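Local coordinates for protein EpsJ (Vibrio vulnificus, PDB 2RET) that pairs with the pseudopilin EpsI and probably forms part of the tip of the pseudopilus in the type II secretion system, at residues 35-40 with 143-148; 51-56 with 65-70; 31-36 with 163-168; 125-130 with 147-152. One frame throughout, in Å; residues are numbered along the deposited sequence. Where two conformers were deposited one is given.

Contact 3 opens first, at the end of helix 10-32, and closes last, on strand 159-166 and the loop after it; the other three lie within its span. Contact 1 starts three residues beyond Phe32, sharing Ile35 and Ala36 with contact 3, and closes at 143-148. Contact 2 is a short hairpin, 51-56 with 65-70, complete within the loops of contacts 1 and 3. Contact 4 opens later, at 125-130. It overlaps contact 1 at Ala147 and Ala148 and ends beyond it, so these two loops cross. Contact 2 pairs two strands of the larger sheet and contact 4 two strands of the smaller one. Contacts 1 and 3 tie the helix end and its following loop to the four-stranded sheet side.

Contact 1 (35-40 with 143-148)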
# COMPACT_ATOMS: atom_id res chain seq x y z
N ILE B 35 -8.07 13.39 6.54
CA ILE B 35 -7.13 14.51 6.64
C ILE B 35 -5.76 14.09 6.11
O ILE B 35 -5.26 13.02 6.46
CB ILE B 35 -6.99 15.04 8.11
CG1 ILE B 35 -8.33 15.62 8.58
CG2 ILE B 35 -5.89 16.13 8.22
CD1 ILE B 35 -8.27 16.35 9.97
N ALA B 36 -5.14 14.95 5.30
CA ALA B 36 -3.89 14.62 4.65
C ALA B 36 -2.71 15.43 5.22
O ALA B 36 -2.84 16.61 5.58
CB ALA B 36 -4.01 14.79 3.12
N LEU B 37 -1.57 14.76 5.34
CA LEU B 37 -0.29 15.33 5.72
C LEU B 37 0.26 16.12 4.54
O LEU B 37 1.17 15.70 3.84
CB LEU B 37 0.66 14.19 6.16
CG LEU B 37 1.89 14.57 7.00
CD1 LEU B 37 1.47 15.29 8.26
CD2 LEU B 37 2.71 13.29 7.32
N ARG B 38 -0.33 17.30 4.33
CA ARG B 38 -0.05 18.15 3.17
C ARG B 38 -0.30 19.59 3.61
O ARG B 38 -1.41 19.93 4.00
CB ARG B 38 -0.93 17.72 1.98
CG ARG B 38 -1.14 18.74 0.82
CD ARG B 38 0.15 19.21 0.19
NE ARG B 38 0.08 19.42 -1.27
CZ ARG B 38 -0.04 20.59 -1.90
NH1 ARG B 38 -0.15 21.73 -1.22
NH2 ARG B 38 -0.06 20.63 -3.23
N GLN B 39 0.75 20.40 3.60
CA GLN B 39 0.63 21.80 4.00
C GLN B 39 -0.10 22.62 2.93
O GLN B 39 0.05 22.37 1.73
CB GLN B 39 2.01 22.41 4.23
CG GLN B 39 2.62 22.01 5.55
CD GLN B 39 4.06 22.46 5.67
OE1 GLN B 39 4.71 22.72 4.68
NE2 GLN B 39 4.56 22.54 6.89
N THR B 40 -0.90 23.59 3.38
CA THR B 40 -1.68 24.46 2.51
C THR B 40 -1.39 25.92 2.88
O THR B 40 -1.03 26.22 4.02
CB THR B 40 -3.20 24.09 2.60
OG1 THR B 40 -3.54 23.72 3.94
CG2 THR B 40 -3.49 22.89 1.73
N LEU B 143 4.93 20.26 11.20
CA LEU B 143 5.62 19.06 10.74
C LEU B 143 4.82 17.77 10.86
O LEU B 143 5.10 16.81 10.17
CB LEU B 143 6.95 18.91 11.50
CG LEU B 143 7.93 20.08 11.35
CD1 LEU B 143 9.23 19.80 12.11
CD2 LEU B 143 8.17 20.39 9.88
N THR B 144 3.82 17.74 11.73
CA THR B 144 3.04 16.53 12.01
C THR B 144 1.61 16.94 12.41
O THR B 144 1.37 18.04 12.91
CB THR B 144 3.73 15.64 13.11
OG1 THR B 144 3.11 14.34 13.16
CG2 THR B 144 3.61 16.28 14.50
N LEU B 145 0.64 16.06 12.16
CA LEU B 145 -0.75 16.33 12.53
C LEU B 145 -0.92 15.92 13.97
O LEU B 145 -0.12 15.14 14.49
CB LEU B 145 -1.73 15.57 11.63
CG LEU B 145 -1.92 16.08 10.18
CD1 LEU B 145 -2.55 15.00 9.34
CD2 LEU B 145 -2.76 17.40 10.13
N PRO B 146 -1.97 16.43 14.65
CA PRO B 146 -2.28 15.86 15.97
C PRO B 146 -2.76 14.41 15.82
O PRO B 146 -3.38 14.09 14.80
CB PRO B 146 -3.41 16.77 16.48
CG PRO B 146 -4.08 17.22 15.22
CD PRO B 146 -2.93 17.46 14.27
N ALA B 147 -2.49 13.56 16.80
CA ALA B 147 -2.91 12.15 16.75
C ALA B 147 -4.46 12.01 16.61
O ALA B 147 -4.96 11.05 16.02
CB ALA B 147 -2.38 11.39 18.03
N ALA B 148 -5.19 12.99 17.15
CA ALA B 148 -6.65 13.04 17.13
C ALA B 148 -7.16 14.49 17.16
O ALA B 148 -6.48 15.41 17.59
CB ALA B 148 -7.24 12.26 18.30
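Leu145 holds CG anti to its own carbonyl carbon (chi1 -74°). Ile35 has CG2 anti to its backbone N (chi1 -64°), and Leu37 has CG anti to its N (chi1 -161°). These settings bring three branched side chains together. Ile35 and Leu145 point toward each other and cross obliquely. Ile35 CG2 meets both tips of the leucine, at 3.7 Å from Leu145 CD1 and 3.9 Å from Leu145 CD2. Leu37 passes Leu145 in the opposite direction, with Leu37 CD1 lying 4.0 Å from Leu145 CG. The same methyl reaches the backbone at Thr144, 4.3 Å from Thr144 CA. Leu145 CD1 also touches the backbone, at 4.1 Å from Ala36 O. No hydrogen bond crosses the contact, so it is held by apolar packing. Leu37 is the centre of an inverse gamma turn, closed by a weak bond of 2.9 Å from Arg38 N to Ala36 O. The turn sharply redirects the chain after the helix. The contact thus joins the loop between helix 10-32 and strand 40-41 to the loop before strand 148-155. Leu37 packs on Leu51 and Leu145 on Leu52, both of strand 49-56, while Ile35 rests on Phe68 of strand 64-74.

Contact 2 (51-56 with 65-70); sequences LLHWAD and GIMFAR
Four backbone hydrogen bonds join the two strands. His53 N donates to Met67 O over 2.9 Å in a nearly straight bond (168°), and Met67 N returns to a lone pair of His53 O. Ala55 and Gly65 form the second hydrogen-bonded pair. Ala55 N approaches Gly65 O nearly along the C=O axis, while Gly65 N sits above the carbonyl plane of Ala55. Between these pairs, Ile66 CA makes a short CA-H...O contact of 3.1 Å with His53 O. Further along, two waters each bridge Leu51 O and Ala69 N, where the strands are no longer directly bonded.

The aromatic contact lies on the face of His53 and Met67. Met67 was deposited as selenomethionine. Its chain is extended until chi3 (66°), and that bend lays CE over one face of the imidazole, 3.5 Å from the centroid of the His53 ring. Met67 O meets the ring edge in plane, 3.3 Å from His53 CD2. His53 NE2 is hydrogen-bonded to Thr40 OG1.

Apolar contacts fill the other face. Ile66 CB comes to the edge of the indole, 3.7 Å from Trp54 CE3. Leu52 and Phe68 run side by side, with Leu52 CD2 3.9 Å from Phe68 CB. Phe68 CG takes the crowded position between N and the carbonyl carbon (chi1 55°).

Trp54 meets Phe129 edge-to-face, and Ile66 touches Val127, so this face packs against strand 122-130 of the other sheet. The arrangement is an antiparallel beta hairpin, 49-56 with 64-74, within the larger antiparallel sheet of this pseudopilin.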
# COMPACT_ATOMS: atom_id res chain seq x y z
N LEU B 51 -0.29 22.89 8.09
CA LEU B 51 -1.01 21.62 8.05
C LEU B 51 -2.53 21.79 8.38
O LEU B 51 -3.37 21.32 7.62
CB LEU B 51 -0.35 20.62 9.00
CG LEU B 51 0.75 19.78 8.37
CD1 LEU B 51 1.39 18.92 9.47
CD2 LEU B 51 0.22 18.92 7.19
N LEU B 52 -2.84 22.44 9.50
CA LEU B 52 -4.23 22.72 9.94
C LEU B 52 -4.36 24.22 10.23
O LEU B 52 -3.56 24.77 10.97
CB LEU B 52 -4.64 21.97 11.22
CG LEU B 52 -4.82 20.44 11.26
CD1 LEU B 52 -4.58 19.92 12.69
CD2 LEU B 52 -6.18 20.01 10.77
N HIS B 53 -5.37 24.84 9.64
CA HIS B 53 -5.64 26.24 9.84
C HIS B 53 -6.87 26.30 10.75
O HIS B 53 -7.86 25.64 10.50
CB HIS B 53 -5.92 26.97 8.50
CG HIS B 53 -4.88 26.75 7.45
ND1 HIS B 53 -3.90 27.68 7.16
CD2 HIS B 53 -4.67 25.70 6.62
CE1 HIS B 53 -3.14 27.21 6.19
NE2 HIS B 53 -3.59 26.01 5.85
N TRP B 54 -6.77 27.09 11.79
CA TRP B 54 -7.75 27.12 12.87
C TRP B 54 -7.68 28.50 13.54
O TRP B 54 -6.74 28.80 14.25
CB TRP B 54 -7.49 26.02 13.90
CG TRP B 54 -8.38 26.12 15.14
CD1 TRP B 54 -7.96 26.33 16.44
CD2 TRP B 54 -9.80 25.99 15.20
NE1 TRP B 54 -9.05 26.35 17.29
CE2 TRP B 54 -10.18 26.14 16.55
CE3 TRP B 54 -10.78 25.78 14.24
CZ2 TRP B 54 -11.50 26.10 16.96
CZ3 TRP B 54 -12.09 25.71 14.64
CH2 TRP B 54 -12.44 25.87 15.99
N ALA B 55 -8.67 29.34 13.26
CA ALA B 55 -8.64 30.72 13.78
C ALA B 55 -10.00 31.33 13.74
O ALA B 55 -10.85 30.92 12.96
CB ALA B 55 -7.65 31.60 12.99
N ASP B 56 -10.22 32.31 14.62
CA ASP B 56 -11.40 33.16 14.56
C ASP B 56 -11.46 33.80 13.19
O ASP B 56 -10.45 34.24 12.65
CB ASP B 56 -11.33 34.24 15.64
CG ASP B 56 -11.78 33.75 17.01
OD1 ASP B 56 -12.57 32.79 17.14
OD2 ASP B 56 -11.33 34.32 17.99
N GLY B 65 -13.14 29.20 12.32
CA GLY B 65 -13.06 28.37 11.11
C GLY B 65 -11.87 27.45 11.07
O GLY B 65 -10.86 27.71 11.69
N ILE B 66 -11.99 26.37 10.28
CA ILE B 66 -10.93 25.35 10.13
C ILE B 66 -10.71 25.08 8.64
O ILE B 66 -11.64 25.19 7.83
CB ILE B 66 -11.22 24.03 10.97
CG1 ILE B 66 -9.98 23.14 11.09
CG2 ILE B 66 -12.37 23.23 10.43
CD1 ILE B 66 -10.08 22.08 12.18
N MSE B 67 -9.46 24.80 8.27
CA MSE B 67 -9.13 24.46 6.90
C MSE B 67 -7.99 23.49 6.90
O MSE B 67 -7.03 23.65 7.65
CB MSE B 67 -8.78 25.70 6.07
CG MSE B 67 -8.71 25.39 4.54
SE MSE B 67 -8.19 26.93 3.44
CE MSE B 67 -6.34 27.26 4.03
N PHE B 68 -8.09 22.50 6.00
CA PHE B 68 -7.10 21.44 5.87
C PHE B 68 -7.14 20.74 4.49
O PHE B 68 -8.14 20.80 3.76
CB PHE B 68 -7.24 20.42 7.03
CG PHE B 68 -8.64 19.83 7.18
CD1 PHE B 68 -9.56 20.38 8.08
CD2 PHE B 68 -9.02 18.70 6.45
CE1 PHE B 68 -10.83 19.84 8.23
CE2 PHE B 68 -10.28 18.14 6.60
CZ PHE B 68 -11.19 18.70 7.47
N ALA B 69 -6.05 20.06 4.15
CA ALA B 69 -5.98 19.18 2.95
C ALA B 69 -6.63 17.85 3.28
O ALA B 69 -6.55 17.40 4.40
CB ALA B 69 -4.52 19.01 2.51
N ARG B 70 -7.31 17.23 2.33
CA ARG B 70 -7.81 15.90 2.57
C ARG B 70 -7.58 14.99 1.35
O ARG B 70 -7.48 15.50 0.22
CB ARG B 70 -9.30 15.94 3.00
CG ARG B 70 -10.29 16.48 1.98
CD ARG B 70 -11.66 15.88 2.17
NE ARG B 70 -11.70 14.53 1.70
CZ ARG B 70 -12.79 13.84 1.35
NH1 ARG B 70 -14.03 14.30 1.45
NH2 ARG B 70 -12.62 12.61 0.91
O HOH W 1 -3.43 21.58 5.08
O HOH W 2 -4.03 19.00 6.44

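Contact 3 (31-36 with 163-168)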
# COMPACT_ATOMS: atom_id res chain seq x y z
N ASP B 31 -14.64 13.95 5.61
CA ASP B 31 -13.56 14.95 5.57
C ASP B 31 -12.53 14.73 6.68
O ASP B 31 -11.35 14.61 6.42
CB ASP B 31 -14.11 16.38 5.69
CG ASP B 31 -14.80 16.87 4.44
OD1 ASP B 31 -14.50 16.41 3.32
OD2 ASP B 31 -15.67 17.77 4.59
N PHE B 32 -12.99 14.70 7.91
CA PHE B 32 -12.12 14.64 9.05
C PHE B 32 -11.42 13.28 9.23
O PHE B 32 -10.35 13.21 9.89
CB PHE B 32 -12.85 15.05 10.31
CG PHE B 32 -13.13 16.50 10.39
CD1 PHE B 32 -12.16 17.38 10.80
CD2 PHE B 32 -14.39 17.00 10.10
CE1 PHE B 32 -12.41 18.73 10.89
CE2 PHE B 32 -14.64 18.36 10.15
CZ PHE B 32 -13.65 19.23 10.55
N ARG B 33 -11.99 12.22 8.69
CA ARG B 33 -11.31 10.94 8.70
C ARG B 33 -10.24 10.80 7.58
O ARG B 33 -9.45 9.86 7.61
CB ARG B 33 -12.30 9.78 8.62
CG ARG B 33 -13.16 9.59 9.85
CD ARG B 33 -14.15 8.52 9.52
NE ARG B 33 -15.15 8.18 10.52
CZ ARG B 33 -15.02 7.25 11.47
NH1 ARG B 33 -13.90 6.57 11.63
NH2 ARG B 33 -16.04 7.00 12.27
N GLN B 34 -10.25 11.70 6.61
CA GLN B 34 -9.36 11.64 5.47
C GLN B 34 -8.43 12.86 5.38
O GLN B 34 -8.01 13.26 4.29
CB GLN B 34 -10.18 11.44 4.18
CG GLN B 34 -11.01 10.14 4.24
CD GLN B 34 -11.16 9.49 2.93
OE1 GLN B 34 -10.46 8.51 2.59
NE2 GLN B 34 -12.06 10.03 2.14
N ILE B 35 -8.07 13.39 6.54
CA ILE B 35 -7.13 14.51 6.64
C ILE B 35 -5.76 14.09 6.11
O ILE B 35 -5.26 13.02 6.46
CB ILE B 35 -6.99 15.04 8.11
CG1 ILE B 35 -8.33 15.62 8.58
CG2 ILE B 35 -5.89 16.13 8.22
CD1 ILE B 35 -8.27 16.35 9.97
N ALA B 36 -5.14 14.95 5.30
CA ALA B 36 -3.89 14.62 4.65
C ALA B 36 -2.71 15.43 5.22
O ALA B 36 -2.84 16.61 5.58
CB ALA B 36 -4.01 14.79 3.12
N ARG B 163 -17.56 14.98 17.73
CA ARG B 163 -16.95 13.80 17.09
C ARG B 163 -15.41 13.86 17.14
O ARG B 163 -14.81 14.86 16.87
CB ARG B 163 -17.44 13.62 15.64
CG ARG B 163 -18.86 13.01 15.52
CD ARG B 163 -18.92 11.49 15.83
NE ARG B 163 -18.22 10.74 14.79
CZ ARG B 163 -17.02 10.17 14.90
NH1 ARG B 163 -16.51 9.57 13.83
NH2 ARG B 163 -16.34 10.18 16.04
N THR B 164 -14.81 12.74 17.53
CA THR B 164 -13.37 12.55 17.61
C THR B 164 -12.88 11.71 16.45
O THR B 164 -13.39 10.63 16.22
CB THR B 164 -13.02 11.76 18.90
OG1 THR B 164 -13.47 12.51 20.04
CG2 THR B 164 -11.50 11.52 19.00
N TYR B 165 -11.84 12.18 15.78
CA TYR B 165 -11.32 11.54 14.59
C TYR B 165 -9.81 11.37 14.72
O TYR B 165 -9.14 12.27 15.22
CB TYR B 165 -11.57 12.44 13.37
CG TYR B 165 -12.99 12.87 13.15
CD1 TYR B 165 -13.88 12.05 12.46
CD2 TYR B 165 -13.43 14.12 13.57
CE1 TYR B 165 -15.19 12.43 12.24
CE2 TYR B 165 -14.72 14.52 13.36
CZ TYR B 165 -15.59 13.69 12.67
OH TYR B 165 -16.87 14.09 12.42
N LEU B 166 -9.30 10.21 14.28
CA LEU B 166 -7.85 9.97 14.31
C LEU B 166 -7.23 10.36 12.99
O LEU B 166 -7.88 10.30 11.98
CB LEU B 166 -7.52 8.51 14.61
CG LEU B 166 -8.08 7.91 15.90
CD1 LEU B 166 -7.37 6.58 16.18
CD2 LEU B 166 -7.96 8.83 17.08
N THR B 167 -5.99 10.84 13.01
CA THR B 167 -5.31 11.29 11.81
C THR B 167 -4.30 10.26 11.39
O THR B 167 -3.96 9.36 12.16
CB THR B 167 -4.53 12.60 12.03
OG1 THR B 167 -3.56 12.41 13.07
CG2 THR B 167 -5.48 13.77 12.32
N PRO B 168 -3.82 10.37 10.14
CA PRO B 168 -2.72 9.47 9.74
C PRO B 168 -1.37 9.81 10.39
O PRO B 168 -1.07 10.99 10.65
CB PRO B 168 -2.66 9.63 8.23
CG PRO B 168 -3.19 11.02 7.97
CD PRO B 168 -4.27 11.23 9.03
O HOH W 3 -8.00 12.22 9.79
O HOH W 4 -9.14 8.28 10.13
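Asp31 O accepts a bond from Gln34 N near the end of helix 10-32. Next, Phe32 makes the closest apolar contact. Its CB stands over the centre of the phenol ring, 3.5 Å from the centroid of the Tyr165 ring, as a CH-pi contact. Phe32 CG is anti to the carbonyl carbon (chi1 -73°), which carries the phenyl ring off to one side. The two ring planes are 18° apart, but they are slid so far that they barely overlap, with the Phe32 and Tyr165 centroids 5.3 Å apart. A water donates to Phe32 O (2.6 Å) and to Leu166 O, linking the two backbones.

The helix here meets strand 159-166, an edge strand of the four-stranded sheet within this chain. A long N-terminal helix packed on a C-terminal antiparallel sheet is the arrangement known from type IV pilin-like proteins.

Arg33 extends from CG to NE and crosses Tyr165 at about a right angle, with Arg33 CG 3.7 Å from Tyr165 CD1. Its tip meets Arg163, whose chain is bent at chi2 and chi3. Arg33 NH2 and Arg163 NH1, two donors, are only 3.0 Å apart, with the guanidinium planes 55° apart. Asp29 OD1 forms salt bridges with Arg33 NE and Arg163 NH1, which probably offsets the repulsion. Arg163 NH2 also bonds to Asn23 of the neighbouring EpsI chain. A second water joins Arg33 O to Leu166 O.

Ile35 points toward the other segment, but Ile35 CD1 only grazes Thr167 CG2 at 4.5 Å. Ile35 O is closer, 3.3 Å from Pro168 CG, against the proline ring.

Contact 4 (125-130 with 147-152)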
# COMPACT_ATOMS: atom_id res chain seq x y z
N LEU B 125 -18.69 26.42 16.42
CA LEU B 125 -17.76 25.42 16.03
C LEU B 125 -16.55 25.53 16.96
O LEU B 125 -15.95 26.56 17.04
CB LEU B 125 -17.32 25.67 14.57
CG LEU B 125 -16.15 24.83 14.02
CD1 LEU B 125 -16.53 23.36 14.00
CD2 LEU B 125 -15.67 25.31 12.62
N ASN B 126 -16.23 24.46 17.67
CA ASN B 126 -15.00 24.36 18.43
C ASN B 126 -14.20 23.07 18.15
O ASN B 126 -14.75 21.99 18.13
CB ASN B 126 -15.28 24.44 19.92
CG ASN B 126 -14.01 24.66 20.74
OD1 ASN B 126 -13.21 25.57 20.47
ND2 ASN B 126 -13.82 23.82 21.74
N VAL B 127 -12.90 23.20 17.99
CA VAL B 127 -12.03 22.09 17.66
C VAL B 127 -10.87 22.06 18.64
O VAL B 127 -10.32 23.10 18.99
CB VAL B 127 -11.51 22.17 16.20
CG1 VAL B 127 -10.57 20.98 15.91
CG2 VAL B 127 -12.70 22.14 15.17
N ARG B 128 -10.55 20.85 19.09
CA ARG B 128 -9.44 20.59 20.00
C ARG B 128 -8.56 19.52 19.42
O ARG B 128 -9.00 18.67 18.67
CB ARG B 128 -9.94 20.19 21.36
CG ARG B 128 -10.56 21.34 22.11
CD ARG B 128 -11.57 20.83 23.10
NE ARG B 128 -10.95 20.56 24.37
CZ ARG B 128 -10.98 19.41 25.04
NH1 ARG B 128 -11.61 18.32 24.57
NH2 ARG B 128 -10.34 19.34 26.21
N PHE B 129 -7.28 19.58 19.77
CA PHE B 129 -6.26 18.79 19.15
C PHE B 129 -5.54 18.04 20.25
O PHE B 129 -5.13 18.63 21.27
CB PHE B 129 -5.30 19.73 18.42
CG PHE B 129 -5.99 20.71 17.52
CD1 PHE B 129 -6.31 21.98 17.96
CD2 PHE B 129 -6.37 20.33 16.23
CE1 PHE B 129 -6.95 22.89 17.14
CE2 PHE B 129 -7.03 21.23 15.39
CZ PHE B 129 -7.30 22.52 15.84
N TYR B 130 -5.43 16.74 20.06
CA TYR B 130 -4.71 15.89 20.96
C TYR B 130 -3.24 15.84 20.59
O TYR B 130 -2.87 15.31 19.52
CB TYR B 130 -5.28 14.47 20.98
CG TYR B 130 -4.74 13.66 22.15
CD1 TYR B 130 -5.01 14.03 23.46
CD2 TYR B 130 -3.97 12.53 21.94
CE1 TYR B 130 -4.54 13.31 24.53
CE2 TYR B 130 -3.49 11.80 23.02
CZ TYR B 130 -3.77 12.19 24.30
OH TYR B 130 -3.30 11.49 25.36
N ALA B 147 -2.49 13.56 16.80
CA ALA B 147 -2.91 12.15 16.75
C ALA B 147 -4.46 12.01 16.61
O ALA B 147 -4.96 11.05 16.02
CB ALA B 147 -2.38 11.39 18.03
N ALA B 148 -5.19 12.99 17.15
CA ALA B 148 -6.65 13.04 17.13
C ALA B 148 -7.16 14.49 17.16
O ALA B 148 -6.48 15.41 17.59
CB ALA B 148 -7.24 12.26 18.30
N ILE B 149 -8.38 14.66 16.66
CA ILE B 149 -9.06 15.93 16.56
C ILE B 149 -10.50 15.68 17.05
O ILE B 149 -11.10 14.70 16.70
CB ILE B 149 -9.03 16.44 15.06
CG1 ILE B 149 -7.58 16.76 14.66
CG2 ILE B 149 -9.79 17.75 14.85
CD1 ILE B 149 -7.29 16.50 13.17
N SER B 150 -11.01 16.58 17.87
CA SER B 150 -12.38 16.55 18.39
C SER B 150 -13.05 17.79 17.81
O SER B 150 -12.60 18.90 18.03
CB SER B 150 -12.41 16.61 19.94
OG SER B 150 -13.76 16.62 20.45
N VAL B 151 -14.11 17.55 17.06
CA VAL B 151 -14.91 18.59 16.46
C VAL B 151 -16.22 18.66 17.24
O VAL B 151 -16.97 17.70 17.27
CB VAL B 151 -15.15 18.30 14.95
CG1 VAL B 151 -16.01 19.43 14.32
CG2 VAL B 151 -13.78 18.18 14.25
N GLU B 152 -16.45 19.80 17.89
CA GLU B 152 -17.67 20.04 18.63
C GLU B 152 -18.56 21.13 18.00
O GLU B 152 -18.11 22.20 17.70
CB GLU B 152 -17.33 20.43 20.07
CG GLU B 152 -18.57 20.60 20.94
CD GLU B 152 -18.19 20.98 22.34
OE1 GLU B 152 -17.78 22.17 22.55
OE2 GLU B 152 -18.28 20.08 23.22
O HOH W 5 -14.01 20.15 20.36
O HOH W 6 -0.23 14.44 18.61
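Strands 122-130 and 148-155 are antiparallel neighbours in the four-stranded sheet of EpsJ, and this contact is their pairing. Ile149 lies on the face shared with Val127, Phe129 and Val151. From its CB, two branches spread. CG2 is anti to the backbone N (chi1 -66°) and presses on Val127 CG1, with Ile149 CG2 to Val127 CG1 at a tight 3.5 Å. CG2 also touches the backbone at Arg128 O. CG1 runs alongside the next aromatic side chain, 4.1 Å from Phe129 CD2. At the tip, CD1 leaves this strand pair and packs on Ile35 and Thr167. The same face carries Leu125 CD1, at 4.0 Å from Val151 CG1, and is covered by Leu52 and Trp54 of strand 49-56.

The backbone ladder is regular. Asn126 and Glu152 exchange two bonds, and Asn126 N to Glu152 O is straight (179°, 2.9 Å). Arg128 and Ser150 do the same, each donor lying in the carbonyl plane of its acceptor. Tyr130 N donates to Ala148 O over 3.0 Å, from 34° above the carbonyl plane. The ladder then frays. Ala147 N reaches Tyr130 O by a weak bond, and a water also bridges those two atoms. On the other face, Tyr130 CB meets Ala148 CB. Tyr130 and Ala147 also pack on Leu30 of the neighbouring EpsI chain. A further water donates one proton to Asn126 O and the other to Ser150 O.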